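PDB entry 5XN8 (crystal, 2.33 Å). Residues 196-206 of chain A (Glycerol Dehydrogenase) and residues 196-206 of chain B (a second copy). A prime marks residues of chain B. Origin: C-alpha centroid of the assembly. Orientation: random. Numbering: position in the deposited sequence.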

# COMPACT_ATOMS: atom_id res chain seq x y z
N THR A 196 28.11 14.57 8.34
CA THR A 196 26.88 15.27 8.63
C THR A 196 25.76 14.55 7.90
O THR A 196 26.02 13.80 6.96
N GLU A 197 24.52 14.77 8.32
CA GLU A 197 23.37 14.27 7.58
C GLU A 197 23.24 14.96 6.23
O GLU A 197 22.85 14.32 5.25
N ALA A 198 23.60 16.24 6.20
CA ALA A 198 23.64 17.05 4.96
C ALA A 198 24.39 16.37 3.83
O ALA A 198 23.85 16.18 2.73
N ALA A 199 25.63 16.01 4.10
CA ALA A 199 26.53 15.37 3.13
C ALA A 199 26.02 14.00 2.68
O ALA A 199 26.09 13.68 1.49
N LEU A 200 25.52 13.21 3.62
CA LEU A 200 24.94 11.89 3.32
C LEU A 200 23.64 12.00 2.54
O LEU A 200 23.37 11.18 1.66
N SER A 201 22.81 12.98 2.87
CA SER A 201 21.57 13.23 2.14
C SER A 201 21.85 13.60 0.68
O SER A 201 21.13 13.16 -0.21
N LEU A 202 22.87 14.42 0.45
CA LEU A 202 23.28 14.82 -0.91
C LEU A 202 23.91 13.66 -1.67
O LEU A 202 23.73 13.54 -2.89
N ALA A 203 24.64 12.81 -0.96
CA ALA A 203 25.10 11.52 -1.50
C ALA A 203 23.95 10.67 -2.03
O ALA A 203 24.06 10.10 -3.11
N ARG A 204 22.85 10.60 -1.27
CA ARG A 204 21.67 9.83 -1.66
C ARG A 204 20.92 10.49 -2.80
O ARG A 204 20.46 9.81 -3.71
N LEU A 205 20.78 11.81 -2.73
CA LEU A 205 20.16 12.57 -3.82
C LEU A 205 20.91 12.38 -5.13
O LEU A 205 20.29 12.28 -6.19
N CYS A 206 22.23 12.35 -5.07
CA CYS A 206 23.06 12.02 -6.24
C CYS A 206 22.56 10.75 -6.94
O CYS A 206 22.28 10.76 -8.15
N THR B 196 19.42 25.53 -6.78
CA THR B 196 19.92 24.21 -7.09
C THR B 196 18.99 23.21 -6.42
O THR B 196 18.25 23.57 -5.49
N GLU B 197 19.02 21.96 -6.88
CA GLU B 197 18.29 20.89 -6.19
C GLU B 197 18.90 20.61 -4.82
O GLU B 197 18.18 20.30 -3.88
N ALA B 198 20.23 20.74 -4.73
CA ALA B 198 20.98 20.61 -3.48
C ALA B 198 20.39 21.43 -2.34
O ALA B 198 20.09 20.90 -1.27
N ALA B 199 20.25 22.73 -2.58
CA ALA B 199 19.73 23.68 -1.60
C ALA B 199 18.29 23.39 -1.20
O ALA B 199 17.94 23.47 -0.02
N LEU B 200 17.46 23.07 -2.19
CA LEU B 200 16.06 22.70 -1.95
C LEU B 200 15.92 21.37 -1.21
O LEU B 200 15.03 21.21 -0.38
N SER B 201 16.76 20.40 -1.55
CA SER B 201 16.78 19.10 -0.86
C SER B 201 17.13 19.26 0.62
O SER B 201 16.53 18.60 1.47
N LEU B 202 18.10 20.13 0.92
CA LEU B 202 18.50 20.41 2.30
C LEU B 202 17.43 21.20 3.05
O LEU B 202 17.24 21.00 4.25
N ALA B 203 16.75 22.09 2.34
CA ALA B 203 15.54 22.74 2.86
C ALA B 203 14.48 21.74 3.31
O ALA B 203 13.90 21.91 4.37
N ARG B 204 14.26 20.70 2.52
CA ARG B 204 13.28 19.65 2.83
C ARG B 204 13.76 18.76 3.95
O ARG B 204 12.98 18.39 4.83
N LEU B 205 15.04 18.40 3.93
CA LEU B 205 15.64 17.62 5.01
C LEU B 205 15.53 18.35 6.35
O LEU B 205 15.29 17.72 7.38
N CYS B 206 15.72 19.66 6.34
CA CYS B 206 15.50 20.49 7.53
C CYS B 206 14.13 20.20 8.16
O CYS B 206 14.04 19.88 9.35

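Two copies of the same helix, residues 197-206 in each chain, cross with their axes 10.3 Å apart at closest approach and their N-to-C directions 122° apart. The register is reciprocal: Ala198 lies across from Leu202′, and Leu202 across from Ala198′, with CA to CA 6.7 Å in both pairs. Small residue thus faces large residue twice.

Ala198 leaves a shallow hollow, because its side chain ends at CB and leaves the backbone within reach. Leu202′ fills it. Its CA-to-CB bond points sideways, but the m, t rotamer (chi1 -70°, chi2 170°) brings the end of the side chain nearer, so that Leu202′ CD2 lies 3.7 Å from both Ala198 CA and Ala198 CB. Leu202 plays the reciprocal role, also m, t, its CD2 resting 3.8 Å from Ala198′ CA and from Ala198′ CB. Between these two knobs contact is looser, with Leu202 CD2 4.5 Å from Leu202′ CG. A branched, flexible side chain suits this place: it can lean from a sideways start and set a methyl against the CA and CB of an alanine.

Leu205 and Leu205′ form the second pair of bumps. Both point toward the partner helix and adopt t, p rotamers (chi1 -176°, chi2 66°). Leu205 CD2 packs 3.6 Å from Ser201′ CB and reaches along the first turn of the other helix, 4.2 Å from Glu197′ O and 4.4 Å from Ala198′ N. Leu205′ CD2 does likewise, 3.6 Å from Ser201 CB and 4.1 Å from Glu197 O. Serine is short enough for the leucine methyl to come close to its CB.

The two serines point toward the opposing helix but break the symmetry. Ser201 is p (77°), and its OG donates to Ala198 O at 2.6 Å, a turn back along its own helix; the hydroxyl is satisfied there, while Ser201 OG still touches Leu202′ CD2 at 3.7 Å. Ser201′ is t (157°) and makes no such bond. No hydrogen bond crosses between the stretches, so this contact, burying 355 Å² in all, rests on shape and apolar packing.

The remaining polar side chains find their partners outside this contact. Thr196 and Thr196′, both p, cap their helices: each OG1 accepts from the backbone of its own chain, Ala199 N to Thr196 OG1 and Ala199′ N to Thr196′ OG1 both being 3.2 Å. Glu197 and Glu197′ start toward the partner, yet their OE2 atoms are hydrogen-bonded elsewhere in the structure.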

# COMPACT_ATOMS: atom_id res chain seq x y z
CB THR A 196 26.95 16.74 8.16
OG1 THR A 196 27.24 16.78 6.75
CG2 THR A 196 27.99 17.52 8.92
CB GLU A 197 22.07 14.42 8.37
CG GLU A 197 22.00 13.64 9.67
CD GLU A 197 22.29 12.15 9.49
OE1 GLU A 197 21.77 11.55 8.53
OE2 GLU A 197 23.03 11.58 10.31
CB ALA A 198 24.27 18.41 5.25
CB ALA A 199 27.92 15.24 3.73
CB LEU A 200 24.70 11.11 4.61
CG LEU A 200 24.13 9.69 4.48
CD1 LEU A 200 25.17 8.74 3.94
CD2 LEU A 200 23.58 9.18 5.79
CB SER A 201 20.77 14.35 2.80
OG SER A 201 21.35 15.60 2.48
CB LEU A 202 24.24 16.01 -0.87
CG LEU A 202 23.69 17.37 -0.45
CD1 LEU A 202 24.84 18.34 -0.25
CD2 LEU A 202 22.68 17.94 -1.43
CB ALA A 203 25.87 10.75 -0.44
CB ARG A 204 20.71 9.64 -0.46
CG ARG A 204 19.45 8.83 -0.74
CD ARG A 204 19.72 7.34 -0.93
NE ARG A 204 18.75 6.70 -1.83
CZ ARG A 204 18.41 5.42 -1.85
NH1 ARG A 204 18.95 4.53 -1.02
NH2 ARG A 204 17.51 5.00 -2.73
CB LEU A 205 20.10 14.06 -3.47
CG LEU A 205 19.38 14.94 -4.48
CD1 LEU A 205 17.89 14.60 -4.54
CD2 LEU A 205 19.59 16.40 -4.13
CB CYS A 206 24.51 11.85 -5.81
SG CYS A 206 25.67 11.58 -7.15
CB THR B 196 21.35 24.02 -6.55
OG1 THR B 196 21.38 24.26 -5.14
CG2 THR B 196 22.33 24.95 -7.26
CB GLU B 197 18.28 19.60 -7.02
CG GLU B 197 17.55 19.71 -8.36
CD GLU B 197 16.13 20.23 -8.23
OE1 GLU B 197 15.41 19.77 -7.34
OE2 GLU B 197 15.72 21.09 -9.04
CB ALA B 198 22.43 21.01 -3.70
CB ALA B 199 19.86 25.09 -2.14
CB LEU B 200 15.30 22.63 -3.28
CG LEU B 200 13.80 22.29 -3.22
CD1 LEU B 200 13.02 23.46 -2.67
CD2 LEU B 200 13.29 21.89 -4.59
CB SER B 201 17.80 18.16 -1.51
OG SER B 201 18.25 17.13 -0.65
CB LEU B 202 19.84 21.16 2.34
CG LEU B 202 21.10 20.40 1.94
CD1 LEU B 202 22.26 21.37 1.81
CD2 LEU B 202 21.45 19.30 2.95
CB ALA B 203 14.94 23.67 1.81
CB ARG B 204 12.98 18.78 1.59
CG ARG B 204 11.95 17.67 1.79
CD ARG B 204 10.52 18.19 1.95
NE ARG B 204 9.70 17.29 2.78
CZ ARG B 204 8.37 17.18 2.74
NH1 ARG B 204 7.62 17.92 1.92
NH2 ARG B 204 7.77 16.32 3.57
CB LEU B 205 17.11 17.32 4.70
CG LEU B 205 17.82 16.42 5.72
CD1 LEU B 205 17.24 15.01 5.72
CD2 LEU B 205 19.32 16.41 5.42
CB CYS B 206 15.59 21.97 7.15
SG CYS B 206 15.47 23.10 8.53